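Local coordinates for uncharacterized protein (Leptotrichia buccalis, PDB 3T8K), which is of unknown function but folds into a stack of helical hairpins of the ankyrin-repeat type and occurs as a two-chain assembly, at residues A[21-26]-A[58-63]; A[66-71]-A[103-108]; A[112-117]-A[151-156]; A[145-150]-A[174-179]. All coordinates share one frame; numbering follows the deposited sequence.

Interaction 1. Residues A[21-26]-A[58-63]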
loop_
_atom_site.group_PDB
_atom_site.type_symbol
_atom_site.label_atom_id
_atom_site.label_comp_id
_atom_site.label_asym_id
_atom_site.label_seq_id
_atom_site.Cartn_x
_atom_site.Cartn_y
_atom_site.Cartn_z
ATOM N N ASP A 21 -10.744 0.202 19.290
ATOM C CA ASP A 21 -11.582 1.109 18.506
ATOM C C ASP A 21 -12.560 0.310 17.657
ATOM O O ASP A 21 -13.751 0.639 17.571
ATOM C CB ASP A 21 -10.742 1.963 17.554
ATOM C CG ASP A 21 -9.887 2.995 18.268
ATOM O OD1 ASP A 21 -10.225 3.396 19.401
ATOM O OD2 ASP A 21 -8.863 3.409 17.676
ATOM N N PHE A 22 -12.037 -0.722 17.002
ATOM C CA PHE A 22 -12.851 -1.564 16.138
ATOM C C PHE A 22 -13.957 -2.239 16.928
ATOM O O PHE A 22 -15.102 -2.295 16.474
ATOM C CB PHE A 22 -12.017 -2.631 15.424
ATOM C CG PHE A 22 -12.838 -3.792 14.946
ATOM C CD1 PHE A 22 -13.515 -3.730 13.740
ATOM C CD2 PHE A 22 -12.973 -4.930 15.728
ATOM C CE1 PHE A 22 -14.301 -4.793 13.316
ATOM C CE2 PHE A 22 -13.753 -5.990 15.302
ATOM C CZ PHE A 22 -14.420 -5.914 14.096
ATOM N N LEU A 23 -13.616 -2.766 18.102
ATOM C CA LEU A 23 -14.621 -3.369 18.977
ATOM C C LEU A 23 -15.733 -2.393 19.327
ATOM O O LEU A 23 -16.908 -2.763 19.308
ATOM C CB LEU A 23 -13.998 -3.892 20.271
ATOM C CG LEU A 23 -13.149 -5.163 20.223
ATOM C CD1 LEU A 23 -12.849 -5.622 21.647
ATOM C CD2 LEU A 23 -13.850 -6.264 19.444
ATOM N N GLU A 24 -15.368 -1.156 19.658
ATOM C CA GLU A 24 -16.364 -0.145 19.988
ATOM C C GLU A 24 -17.361 -0.007 18.841
ATOM O O GLU A 24 -18.564 0.016 19.072
ATOM C CB GLU A 24 -15.725 1.215 20.256
ATOM C CG GLU A 24 -14.921 1.317 21.536
ATOM C CD GLU A 24 -14.889 2.744 22.066
ATOM O OE1 GLU A 24 -15.982 3.327 22.262
ATOM O OE2 GLU A 24 -13.775 3.283 22.275
ATOM N N LEU A 25 -16.856 0.077 17.607
ATOM C CA LEU A 25 -17.734 0.264 16.452
ATOM C C LEU A 25 -18.574 -0.970 16.169
ATOM O O LEU A 25 -19.752 -0.859 15.828
ATOM C CB LEU A 25 -16.939 0.632 15.188
ATOM C CG LEU A 25 -16.969 2.110 14.775
ATOM C CD1 LEU A 25 -18.391 2.572 14.357
ATOM C CD2 LEU A 25 -16.397 2.974 15.902
ATOM N N PHE A 26 -17.955 -2.140 16.266
ATOM C CA PHE A 26 -18.654 -3.385 15.970
ATOM C C PHE A 26 -19.846 -3.549 16.903
ATOM O O PHE A 26 -20.936 -3.962 16.488
ATOM C CB PHE A 26 -17.697 -4.566 16.129
ATOM C CG PHE A 26 -18.287 -5.886 15.720
ATOM C CD1 PHE A 26 -18.408 -6.221 14.380
ATOM C CD2 PHE A 26 -18.682 -6.811 16.676
ATOM C CE1 PHE A 26 -18.935 -7.447 13.997
ATOM C CE2 PHE A 26 -19.215 -8.033 16.300
ATOM C CZ PHE A 26 -19.339 -8.352 14.958
ATOM N N SER A 58 -8.432 -9.083 12.744
ATOM C CA SER A 58 -8.626 -10.139 11.760
ATOM C C SER A 58 -9.082 -11.419 12.435
ATOM O O SER A 58 -10.035 -12.062 11.990
ATOM C CB SER A 58 -7.338 -10.408 10.970
ATOM O OG SER A 58 -7.134 -9.417 9.980
HETATM N N MSE A 59 -8.382 -11.793 13.503
HETATM C CA MSE A 59 -8.717 -13.003 14.252
HETATM C C MSE A 59 -10.103 -12.924 14.870
HETATM O O MSE A 59 -10.836 -13.912 14.906
HETATM C CB MSE A 59 -7.674 -13.265 15.330
HETATM C CG MSE A 59 -6.288 -13.526 14.771
HETATM SE SE MSE A 59 -6.148 -15.230 13.797
HETATM C CE MSE A 59 -7.263 -14.898 12.244
ATOM N N PHE A 60 -10.460 -11.744 15.359
ATOM C CA PHE A 60 -11.780 -11.549 15.943
ATOM C C PHE A 60 -12.867 -11.821 14.903
ATOM O O PHE A 60 -13.797 -12.589 15.152
ATOM C CB PHE A 60 -11.905 -10.135 16.504
ATOM C CG PHE A 60 -13.299 -9.784 16.972
ATOM C CD1 PHE A 60 -13.683 -10.018 18.281
ATOM C CD2 PHE A 60 -14.215 -9.227 16.099
ATOM C CE1 PHE A 60 -14.964 -9.694 18.720
ATOM C CE2 PHE A 60 -15.499 -8.899 16.525
ATOM C CZ PHE A 60 -15.873 -9.136 17.840
ATOM N N LEU A 61 -12.734 -11.199 13.736
ATOM C CA LEU A 61 -13.715 -11.343 12.661
ATOM C C LEU A 61 -13.759 -12.744 12.087
ATOM O O LEU A 61 -14.833 -13.289 11.856
ATOM C CB LEU A 61 -13.438 -10.347 11.533
ATOM C CG LEU A 61 -13.790 -8.905 11.900
ATOM C CD1 LEU A 61 -13.310 -7.941 10.834
ATOM C CD2 LEU A 61 -15.290 -8.766 12.129
ATOM N N ILE A 62 -12.589 -13.320 11.824
ATOM C CA ILE A 62 -12.549 -14.691 11.344
ATOM C C ILE A 62 -13.261 -15.635 12.313
ATOM O O ILE A 62 -14.036 -16.496 11.893
ATOM C CB ILE A 62 -11.109 -15.172 11.085
ATOM C CG1 ILE A 62 -10.535 -14.419 9.887
ATOM C CG2 ILE A 62 -11.088 -16.673 10.824
ATOM C CD1 ILE A 62 -9.076 -14.680 9.655
ATOM N N ASN A 63 -13.002 -15.468 13.606
ATOM C CA ASN A 63 -13.652 -16.304 14.615
ATOM C C ASN A 63 -15.166 -16.093 14.698
ATOM O O ASN A 63 -15.896 -16.991 15.118
ATOM C CB ASN A 63 -12.997 -16.125 15.992
ATOM C CG ASN A 63 -11.574 -16.683 16.042
ATOM O OD1 ASN A 63 -11.168 -17.470 15.181
ATOM N ND2 ASN A 63 -10.816 -16.277 17.057
#

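Interaction 2. Residues A[66-71]-A[103-108]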
loop_
_atom_site.group_PDB
_atom_site.type_symbol
_atom_site.label_atom_id
_atom_site.label_comp_id
_atom_site.label_asym_id
_atom_site.label_seq_id
_atom_site.Cartn_x
_atom_site.Cartn_y
_atom_site.Cartn_z
ATOM N N ALA A 66 -16.588 -14.093 9.669
ATOM C CA ALA A 66 -16.474 -13.158 8.551
ATOM C C ALA A 66 -16.121 -13.892 7.258
ATOM O O ALA A 66 -15.479 -14.946 7.283
ATOM C CB ALA A 66 -15.439 -12.082 8.849
ATOM N N ASP A 67 -16.554 -13.331 6.134
ATOM C CA ASP A 67 -16.356 -13.950 4.828
ATOM C C ASP A 67 -14.879 -13.995 4.442
ATOM O O ASP A 67 -14.209 -12.963 4.400
ATOM C CB ASP A 67 -17.147 -13.201 3.755
ATOM C CG ASP A 67 -17.112 -13.903 2.406
ATOM O OD1 ASP A 67 -16.718 -15.094 2.356
ATOM O OD2 ASP A 67 -17.485 -13.263 1.396
ATOM N N ILE A 68 -14.399 -15.198 4.144
ATOM C CA ILE A 68 -12.986 -15.444 3.851
ATOM C C ILE A 68 -12.749 -15.588 2.351
ATOM O O ILE A 68 -11.636 -15.388 1.858
ATOM C CB ILE A 68 -12.507 -16.737 4.554
ATOM C CG1 ILE A 68 -12.494 -16.551 6.070
ATOM C CG2 ILE A 68 -11.126 -17.149 4.067
ATOM C CD1 ILE A 68 -11.502 -15.511 6.538
ATOM N N LYS A 69 -13.810 -15.927 1.628
ATOM C CA LYS A 69 -13.714 -16.250 0.210
ATOM C C LYS A 69 -14.168 -15.098 -0.681
ATOM O O LYS A 69 -14.418 -15.281 -1.870
ATOM C CB LYS A 69 -14.546 -17.498 -0.089
ATOM C CG LYS A 69 -14.112 -18.731 0.680
ATOM C CD LYS A 69 -14.959 -19.928 0.288
ATOM C CE LYS A 69 -14.567 -21.165 1.070
ATOM N NZ LYS A 69 -15.393 -22.346 0.688
ATOM N N SER A 70 -14.263 -13.910 -0.103
ATOM C CA SER A 70 -14.769 -12.749 -0.821
ATOM C C SER A 70 -13.752 -12.189 -1.808
ATOM O O SER A 70 -12.538 -12.361 -1.638
ATOM C CB SER A 70 -15.178 -11.659 0.166
ATOM O OG SER A 70 -14.103 -11.352 1.039
ATOM N N ARG A 71 -14.253 -11.512 -2.837
ATOM C CA ARG A 71 -13.385 -10.905 -3.832
ATOM C C ARG A 71 -13.842 -9.503 -4.171
ATOM O O ARG A 71 -15.029 -9.191 -4.099
ATOM C CB ARG A 71 -13.341 -11.759 -5.091
ATOM C CG ARG A 71 -12.789 -13.144 -4.845
ATOM C CD ARG A 71 -12.545 -13.864 -6.142
ATOM N NE ARG A 71 -12.117 -15.237 -5.924
ATOM C CZ ARG A 71 -11.340 -15.908 -6.763
ATOM N NH1 ARG A 71 -10.889 -15.315 -7.861
ATOM N NH2 ARG A 71 -10.997 -17.159 -6.494
ATOM N N LYS A 103 -9.557 -22.154 5.476
ATOM C CA LYS A 103 -10.957 -21.779 5.348
ATOM C C LYS A 103 -11.376 -21.553 3.900
ATOM O O LYS A 103 -12.444 -21.006 3.638
ATOM C CB LYS A 103 -11.283 -20.573 6.234
ATOM C CG LYS A 103 -11.210 -20.909 7.718
ATOM C CD LYS A 103 -11.827 -19.825 8.587
ATOM C CE LYS A 103 -11.858 -20.250 10.051
ATOM N NZ LYS A 103 -12.800 -21.383 10.310
ATOM N N GLY A 104 -10.525 -21.975 2.967
ATOM C CA GLY A 104 -10.911 -22.068 1.570
ATOM C C GLY A 104 -10.631 -20.885 0.655
ATOM O O GLY A 104 -11.086 -20.873 -0.486
ATOM N N ALA A 105 -9.890 -19.889 1.128
ATOM C CA ALA A 105 -9.542 -18.784 0.250
ATOM C C ALA A 105 -8.612 -19.303 -0.850
ATOM O O ALA A 105 -7.886 -20.283 -0.650
ATOM C CB ALA A 105 -8.894 -17.652 1.025
ATOM N N ASP A 106 -8.648 -18.649 -2.006
ATOM C CA ASP A 106 -7.920 -19.114 -3.189
ATOM C C ASP A 106 -6.647 -18.309 -3.450
ATOM O O ASP A 106 -6.704 -17.148 -3.859
ATOM C CB ASP A 106 -8.840 -19.050 -4.410
ATOM C CG ASP A 106 -8.132 -19.419 -5.698
ATOM O OD1 ASP A 106 -7.127 -20.163 -5.645
ATOM O OD2 ASP A 106 -8.595 -18.970 -6.766
ATOM N N ILE A 107 -5.495 -18.936 -3.227
ATOM C CA ILE A 107 -4.224 -18.241 -3.387
ATOM C C ILE A 107 -3.686 -18.353 -4.816
ATOM O O ILE A 107 -2.699 -17.700 -5.160
ATOM C CB ILE A 107 -3.168 -18.762 -2.369
ATOM C CG1 ILE A 107 -2.038 -17.746 -2.188
ATOM C CG2 ILE A 107 -2.641 -20.145 -2.778
ATOM C CD1 ILE A 107 -1.073 -18.118 -1.081
ATOM N N THR A 108 -4.335 -19.166 -5.650
ATOM C CA THR A 108 -3.842 -19.391 -7.022
ATOM C C THR A 108 -4.287 -18.305 -7.998
ATOM O O THR A 108 -3.676 -18.104 -9.041
ATOM C CB THR A 108 -4.284 -20.764 -7.585
ATOM O OG1 THR A 108 -5.700 -20.764 -7.809
ATOM C CG2 THR A 108 -3.930 -21.877 -6.625
#

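Interaction 3. Residues A[112-117]-A[151-156]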
loop_
_atom_site.group_PDB
_atom_site.type_symbol
_atom_site.label_atom_id
_atom_site.label_comp_id
_atom_site.label_asym_id
_atom_site.label_seq_id
_atom_site.Cartn_x
_atom_site.Cartn_y
_atom_site.Cartn_z
ATOM N N LYS A 112 -5.513 -9.419 -10.917
ATOM C CA LYS A 112 -5.766 -9.136 -12.335
ATOM C C LYS A 112 -5.184 -7.827 -12.903
ATOM O O LYS A 112 -4.579 -7.840 -13.970
ATOM C CB LYS A 112 -7.262 -9.257 -12.657
ATOM C CG LYS A 112 -7.737 -10.702 -12.688
ATOM C CD LYS A 112 -9.253 -10.808 -12.667
ATOM C CE LYS A 112 -9.687 -12.231 -12.318
ATOM N NZ LYS A 112 -11.109 -12.293 -11.868
ATOM N N PRO A 113 -5.351 -6.703 -12.193
ATOM C CA PRO A 113 -4.914 -5.431 -12.783
ATOM C C PRO A 113 -3.473 -5.442 -13.298
ATOM O O PRO A 113 -3.173 -4.753 -14.275
ATOM C CB PRO A 113 -5.085 -4.441 -11.624
ATOM C CG PRO A 113 -6.236 -4.998 -10.858
ATOM C CD PRO A 113 -6.029 -6.498 -10.899
ATOM N N TYR A 114 -2.603 -6.230 -12.674
ATOM C CA TYR A 114 -1.204 -6.293 -13.086
ATOM C C TYR A 114 -0.817 -7.700 -13.544
ATOM O O TYR A 114 0.321 -7.939 -13.938
ATOM C CB TYR A 114 -0.298 -5.849 -11.938
ATOM C CG TYR A 114 -0.276 -4.354 -11.689
ATOM C CD1 TYR A 114 -0.631 -3.450 -12.684
ATOM C CD2 TYR A 114 0.102 -3.846 -10.452
ATOM C CE1 TYR A 114 -0.591 -2.076 -12.461
ATOM C CE2 TYR A 114 0.138 -2.477 -10.217
ATOM C CZ TYR A 114 -0.204 -1.601 -11.220
ATOM O OH TYR A 114 -0.160 -0.248 -10.973
ATOM N N LYS A 115 -1.778 -8.622 -13.491
ATOM C CA LYS A 115 -1.560 -10.027 -13.829
ATOM C C LYS A 115 -0.361 -10.648 -13.109
ATOM O O LYS A 115 0.493 -11.287 -13.739
ATOM C CB LYS A 115 -1.443 -10.226 -15.346
ATOM C CG LYS A 115 -2.440 -11.240 -15.891
ATOM C CD LYS A 115 -1.921 -11.956 -17.127
ATOM C CE LYS A 115 -1.799 -11.026 -18.321
ATOM N NZ LYS A 115 -1.344 -11.765 -19.536
ATOM N N ILE A 116 -0.316 -10.478 -11.787
ATOM C CA ILE A 116 0.790 -10.970 -10.971
ATOM C C ILE A 116 0.321 -11.985 -9.939
ATOM O O ILE A 116 -0.832 -11.949 -9.504
ATOM C CB ILE A 116 1.489 -9.816 -10.208
ATOM C CG1 ILE A 116 0.506 -9.079 -9.299
ATOM C CG2 ILE A 116 2.158 -8.843 -11.186
ATOM C CD1 ILE A 116 1.166 -8.002 -8.466
ATOM N N VAL A 117 1.204 -12.892 -9.533
ATOM C CA VAL A 117 0.850 -13.775 -8.417
ATOM C C VAL A 117 0.508 -12.920 -7.200
ATOM O O VAL A 117 1.060 -11.830 -7.008
ATOM C CB VAL A 117 1.941 -14.797 -8.077
ATOM C CG1 VAL A 117 2.100 -15.796 -9.228
ATOM C CG2 VAL A 117 3.269 -14.094 -7.773
ATOM N N ASP A 151 3.238 -11.365 -16.613
ATOM C CA ASP A 151 2.420 -10.289 -16.056
ATOM C C ASP A 151 2.115 -9.268 -17.145
ATOM O O ASP A 151 2.434 -9.491 -18.323
ATOM C CB ASP A 151 3.073 -9.639 -14.820
ATOM C CG ASP A 151 4.339 -8.841 -15.147
ATOM O OD1 ASP A 151 4.622 -8.572 -16.337
ATOM O OD2 ASP A 151 5.048 -8.460 -14.189
ATOM N N LYS A 152 1.493 -8.164 -16.750
ATOM C CA LYS A 152 1.090 -7.113 -17.672
ATOM C C LYS A 152 2.267 -6.573 -18.491
ATOM O O LYS A 152 2.059 -5.920 -19.520
ATOM C CB LYS A 152 0.414 -5.983 -16.891
ATOM C CG LYS A 152 -0.120 -4.831 -17.728
ATOM C CD LYS A 152 -0.646 -3.730 -16.823
ATOM C CE LYS A 152 -1.035 -2.480 -17.603
ATOM N NZ LYS A 152 -1.401 -1.357 -16.690
ATOM N N TRP A 153 3.497 -6.849 -18.054
ATOM C CA TRP A 153 4.673 -6.328 -18.761
ATOM C C TRP A 153 5.629 -7.392 -19.285
ATOM O O TRP A 153 6.738 -7.070 -19.713
ATOM C CB TRP A 153 5.429 -5.306 -17.903
ATOM C CG TRP A 153 4.566 -4.180 -17.459
ATOM C CD1 TRP A 153 4.298 -3.031 -18.142
ATOM C CD2 TRP A 153 3.833 -4.101 -16.234
ATOM N NE1 TRP A 153 3.442 -2.239 -17.414
ATOM C CE2 TRP A 153 3.141 -2.874 -16.240
ATOM C CE3 TRP A 153 3.692 -4.948 -15.132
ATOM C CZ2 TRP A 153 2.331 -2.475 -15.185
ATOM C CZ3 TRP A 153 2.885 -4.552 -14.090
ATOM C CH2 TRP A 153 2.216 -3.327 -14.121
ATOM N N GLY A 154 5.207 -8.652 -19.243
ATOM C CA GLY A 154 5.978 -9.729 -19.841
ATOM C C GLY A 154 6.896 -10.480 -18.894
ATOM O O GLY A 154 7.751 -11.246 -19.325
ATOM N N LEU A 155 6.714 -10.268 -17.598
ATOM C CA LEU A 155 7.562 -10.888 -16.591
ATOM C C LEU A 155 6.776 -11.946 -15.821
ATOM O O LEU A 155 5.681 -11.671 -15.329
ATOM C CB LEU A 155 8.068 -9.813 -15.623
ATOM C CG LEU A 155 9.146 -10.191 -14.605
ATOM C CD1 LEU A 155 10.500 -10.307 -15.296
ATOM C CD2 LEU A 155 9.195 -9.169 -13.484
ATOM N N THR A 156 7.324 -13.153 -15.712
ATOM C CA THR A 156 6.681 -14.190 -14.897
ATOM C C THR A 156 7.120 -14.080 -13.442
ATOM O O THR A 156 8.074 -13.368 -13.120
ATOM C CB THR A 156 7.029 -15.627 -15.393
ATOM O OG1 THR A 156 8.430 -15.876 -15.224
ATOM C CG2 THR A 156 6.657 -15.808 -16.854
#

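Interaction 4. Residues A[145-150]-A[174-179]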
loop_
_atom_site.group_PDB
_atom_site.type_symbol
_atom_site.label_atom_id
_atom_site.label_comp_id
_atom_site.label_asym_id
_atom_site.label_seq_id
_atom_site.Cartn_x
_atom_site.Cartn_y
_atom_site.Cartn_z
ATOM N N LEU A 145 -0.423 -22.936 -8.520
ATOM C CA LEU A 145 0.271 -21.648 -8.565
ATOM C C LEU A 145 0.673 -21.308 -10.002
ATOM O O LEU A 145 1.149 -22.165 -10.748
ATOM C CB LEU A 145 1.497 -21.638 -7.649
ATOM C CG LEU A 145 1.223 -21.914 -6.167
ATOM C CD1 LEU A 145 2.526 -21.969 -5.371
ATOM C CD2 LEU A 145 0.274 -20.881 -5.592
ATOM N N GLN A 146 0.473 -20.054 -10.390
ATOM C CA GLN A 146 0.716 -19.631 -11.763
ATOM C C GLN A 146 2.071 -18.944 -11.848
ATOM O O GLN A 146 2.164 -17.717 -11.932
ATOM C CB GLN A 146 -0.410 -18.703 -12.232
ATOM C CG GLN A 146 -1.784 -19.358 -12.171
ATOM C CD GLN A 146 -2.873 -18.511 -12.798
ATOM O OE1 GLN A 146 -2.874 -18.277 -14.007
ATOM N NE2 GLN A 146 -3.812 -18.051 -11.978
ATOM N N LEU A 147 3.124 -19.752 -11.817
ATOM C CA LEU A 147 4.487 -19.238 -11.709
ATOM C C LEU A 147 5.147 -18.866 -13.043
ATOM O O LEU A 147 6.181 -18.203 -13.046
ATOM C CB LEU A 147 5.381 -20.238 -10.961
ATOM C CG LEU A 147 4.952 -20.742 -9.575
ATOM C CD1 LEU A 147 6.057 -21.618 -8.987
ATOM C CD2 LEU A 147 4.627 -19.593 -8.630
ATOM N N LEU A 148 4.553 -19.285 -14.159
ATOM C CA LEU A 148 5.155 -19.096 -15.481
ATOM C C LEU A 148 4.240 -18.320 -16.411
ATOM O O LEU A 148 4.307 -18.455 -17.631
ATOM C CB LEU A 148 5.493 -20.449 -16.112
ATOM C CG LEU A 148 6.550 -21.219 -15.332
ATOM C CD1 LEU A 148 6.740 -22.618 -15.921
ATOM C CD2 LEU A 148 7.851 -20.439 -15.317
ATOM N N ILE A 149 3.377 -17.510 -15.818
ATOM C CA ILE A 149 2.466 -16.679 -16.573
ATOM C C ILE A 149 3.010 -15.258 -16.601
ATOM O O ILE A 149 3.329 -14.691 -15.557
ATOM C CB ILE A 149 1.070 -16.671 -15.915
ATOM C CG1 ILE A 149 0.577 -18.103 -15.691
ATOM C CG2 ILE A 149 0.085 -15.876 -16.757
ATOM C CD1 ILE A 149 -0.056 -18.730 -16.904
ATOM N N LYS A 150 3.114 -14.691 -17.798
ATOM C CA LYS A 150 3.611 -13.333 -17.985
ATOM C C LYS A 150 2.678 -12.307 -17.369
ATOM O O LYS A 150 1.465 -12.348 -17.592
ATOM C CB LYS A 150 3.745 -13.023 -19.478
ATOM C CG LYS A 150 4.611 -13.995 -20.265
ATOM C CD LYS A 150 6.083 -13.714 -20.064
ATOM C CE LYS A 150 6.888 -14.077 -21.308
ATOM N NZ LYS A 150 6.852 -15.538 -21.604
ATOM N N GLU A 174 11.570 -23.509 -8.326
ATOM C CA GLU A 174 12.078 -24.440 -9.324
ATOM C C GLU A 174 11.612 -25.861 -8.995
ATOM O O GLU A 174 11.255 -26.632 -9.893
ATOM C CB GLU A 174 13.610 -24.349 -9.435
ATOM C CG GLU A 174 14.083 -23.099 -10.168
ATOM C CD GLU A 174 15.561 -22.825 -9.970
ATOM O OE1 GLU A 174 16.232 -23.614 -9.269
ATOM O OE2 GLU A 174 16.054 -21.815 -10.515
ATOM N N ASP A 175 11.598 -26.202 -7.711
ATOM C CA ASP A 175 11.145 -27.530 -7.295
ATOM C C ASP A 175 9.662 -27.720 -7.621
ATOM O O ASP A 175 9.231 -28.806 -8.017
ATOM C CB ASP A 175 11.352 -27.749 -5.789
ATOM C CG ASP A 175 12.812 -27.965 -5.406
ATOM O OD1 ASP A 175 13.682 -28.126 -6.300
ATOM O OD2 ASP A 175 13.081 -27.982 -4.184
ATOM N N TYR A 176 8.883 -26.659 -7.424
ATOM C CA TYR A 176 7.434 -26.699 -7.645
ATOM C C TYR A 176 7.171 -26.900 -9.133
ATOM O O TYR A 176 6.344 -27.716 -9.536
ATOM C CB TYR A 176 6.810 -25.385 -7.171
ATOM C CG TYR A 176 5.297 -25.314 -7.234
ATOM C CD1 TYR A 176 4.528 -25.574 -6.109
ATOM C CD2 TYR A 176 4.645 -24.964 -8.410
ATOM C CE1 TYR A 176 3.145 -25.497 -6.150
ATOM C CE2 TYR A 176 3.264 -24.887 -8.469
ATOM C CZ TYR A 176 2.517 -25.157 -7.329
ATOM O OH TYR A 176 1.138 -25.084 -7.357
ATOM N N ILE A 177 7.888 -26.140 -9.948
ATOM C CA ILE A 177 7.770 -26.258 -11.394
ATOM C C ILE A 177 8.133 -27.660 -11.908
ATOM O O ILE A 177 7.487 -28.178 -12.816
ATOM C CB ILE A 177 8.597 -25.160 -12.099
ATOM C CG1 ILE A 177 7.883 -23.812 -11.938
ATOM C CG2 ILE A 177 8.813 -25.498 -13.568
ATOM C CD1 ILE A 177 8.785 -22.611 -12.054
ATOM N N LYS A 178 9.150 -28.279 -11.317
ATOM C CA LYS A 178 9.563 -29.611 -11.749
ATOM C C LYS A 178 8.562 -30.650 -11.254
ATOM O O LYS A 178 8.237 -31.599 -11.960
ATOM C CB LYS A 178 10.972 -29.935 -11.244
ATOM C CG LYS A 178 11.547 -31.263 -11.749
ATOM C CD LYS A 178 12.984 -31.422 -11.278
ATOM C CE LYS A 178 13.477 -32.863 -11.426
ATOM N NZ LYS A 178 13.481 -33.312 -12.840
ATOM N N LYS A 179 8.075 -30.468 -10.033
ATOM C CA LYS A 179 7.085 -31.386 -9.488
ATOM C C LYS A 179 5.857 -31.432 -10.394
ATOM O O LYS A 179 5.433 -32.506 -10.830
ATOM C CB LYS A 179 6.701 -30.968 -8.066
ATOM C CG LYS A 179 5.465 -31.685 -7.491
ATOM C CD LYS A 179 5.184 -31.229 -6.062
ATOM C CE LYS A 179 3.966 -31.950 -5.459
ATOM N NZ LYS A 179 3.805 -31.604 -4.017
#

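Interaction 1. Residues A[21-26]-A[58-63]
F22, F26 and F60 all hold CG anti to the backbone N (chi1 173° in F60), which sends the three rings out from helix 19-28 and helix 51-63 toward one another. In L23 and L61, CG is instead anti to the carbonyl carbon, and the methyl ends of both reach in to finish the contact. The three rings form an aromatic cluster with F60 in the middle, packing two helices of the ankyrin-type helical stack together. Its CE2-CZ edge points at the face of F26 in a T-shaped pair, centroids 5.2 Å apart and planes at 86°. Over one face of F60 sits L23 CD2, a CH-pi contact 3.9 Å from the ring centroid. F22 crosses F60 obliquely, F22 CE2 coming within 3.4 Å of F60 CD2. At the edge of the F22 ring, L61 CD2 lies 3.6 Å from F22 CZ. These side chains bridge segment axes that pass 11.7 Å apart and run at 34° in the same general direction, so the backbones themselves do not meet. F22 also packs on V10 and A14 of helix 10-16, while L61 also touches helix 41-45. No hydrogen bond crosses the contact. Its cohesion is therefore that of apolar burial, with a T-shaped pair that would set the slightly positive edge hydrogens of F60 against the electron-rich face of F26.

Interaction 2. Residues A[66-71]-A[103-108]
I68 CG2 packs 3.8 Å from A105 CB and also touches the CB of K103, giving the two loops an apolar meeting point. Next to it the extended side chain of K69 runs past the end of helix 90-102, where K69 CE comes to 3.3 Å from K103 O and rests near G104 CA. A third link is a salt bridge: R71, extended from CG to NE, brings NH2 to 3.0 Å from D106 OD2. The carboxylate oxygen lies near the guanidinium plane at its edge, but the two planes are turned 39° apart and the hydrogen bond is weak, with an N-H...O angle of 131°. In the second shell, the other oxygen of D106 holds the carboxylate in place: OD1 accepts from T108 OG1 at 2.7 Å through its syn lone pair and from T108 N at 3.0 Å from above the carboxylate plane, an Asx turn. D67 OD1 makes a second Asx turn with K69 N, 3.1 Å away. G104, with positive phi, is the C-prime residue of the Schellman motif ending the helix; a CB there would clash with K69 CE. Farther out, I68 and A105 both lean on F100. The division of labour in D106, OD1 gripped by T108 and OD2 facing R71, would favour the charged carboxylate, yet the bent bond suggests a modest surface tie.

Interaction 3. Residues A[112-117]-A[151-156]
A type I beta turn from D151 to G154, reinforced by an Asx turn, docks against the 112-117 loop beside the second subunit. K152 N donates to Y114 O at 3.1 Å, nearly straight (163°) although the donor stands well above the carbonyl plane. Next to it D151 CA makes a CA-H...O contact of 3.2 Å with K115 O. D151 holds CG in the crowded position between its backbone N and carbonyl carbon, so that OD1 accepts from W153 N at 2.7 Å and from L155 N at 3.0 Å. W153 CH2 lies over one face of the Y114 ring, the two rings crossing obliquely with planes 51° apart, while K152 CD lies at that ring's edge. W153 NE1 bonds to E131 of the second subunit. An alanine here, lacking the Y114 ring and the hydroxyl bonded to G87 O of the second subunit, would probably leave W153 less supported and loosen the interface. Backbone polarity thus joins the loops, and the aromatic pair turns its polar ends to the partner chain.

Interaction 4. Residues A[145-150]-A[174-179]
The ring of Y176 carries L145 on one face: CD1 stands 4.0 Å from the centroid, 27° off the ring normal, in a CH-pi contact. L147 CD1 approaches the same ring obliquely, 3.7 Å from Y176 CD2, and the ring of Y180 meets it too. With CG anti to the backbone N (chi1 -175°), Y176 extends far enough for its hydroxyl to reach the backbone of L145, where OH accepts from L145 N at 2.9 Å in a nearly straight bond. The same hydroxyl is bonded to Q142 O, so two backbone groups grip it. A leucine here, without the hydroxyl, would probably leave L145 N and Q142 O less well satisfied and weaken the packing against L145. One residue on, I177 reaches tip to tip toward L148, I177 CD1 to L148 CD2 4.0 Å, while its CG1 touches L147 CD1. The 145-150 loop is thereby sandwiched among helices: L145 also packs on I139 and F140 of helix 129-140, and L148 and I177 share L158 of helix 157-162 as helix 167-180 closes over them.

In the fold
From the N terminus, interaction 1 closes first, joining helix 19-28 to helix 51-63 across the intervening helices. Interaction 2 follows in series, linking the loops after helices 51-63 and 90-102; the two touch through L61 O and A66 N and through I62 packed on I68. Interaction 3 starts in the same long loop that interaction 2 ends in, while interactions 3 and 4 cross, since their segments alternate along the chain: 112-117, 145-150, 151-156, 174-179. Their centres lie 15 Å apart, with V117 packed on Q146. T108 O meets Q146 NE2, tying interaction 2 to interaction 4. Interactions 1 and 4, with centres 37 Å apart, lie on opposite sides of the chain's centre, toward the two ends of the stack.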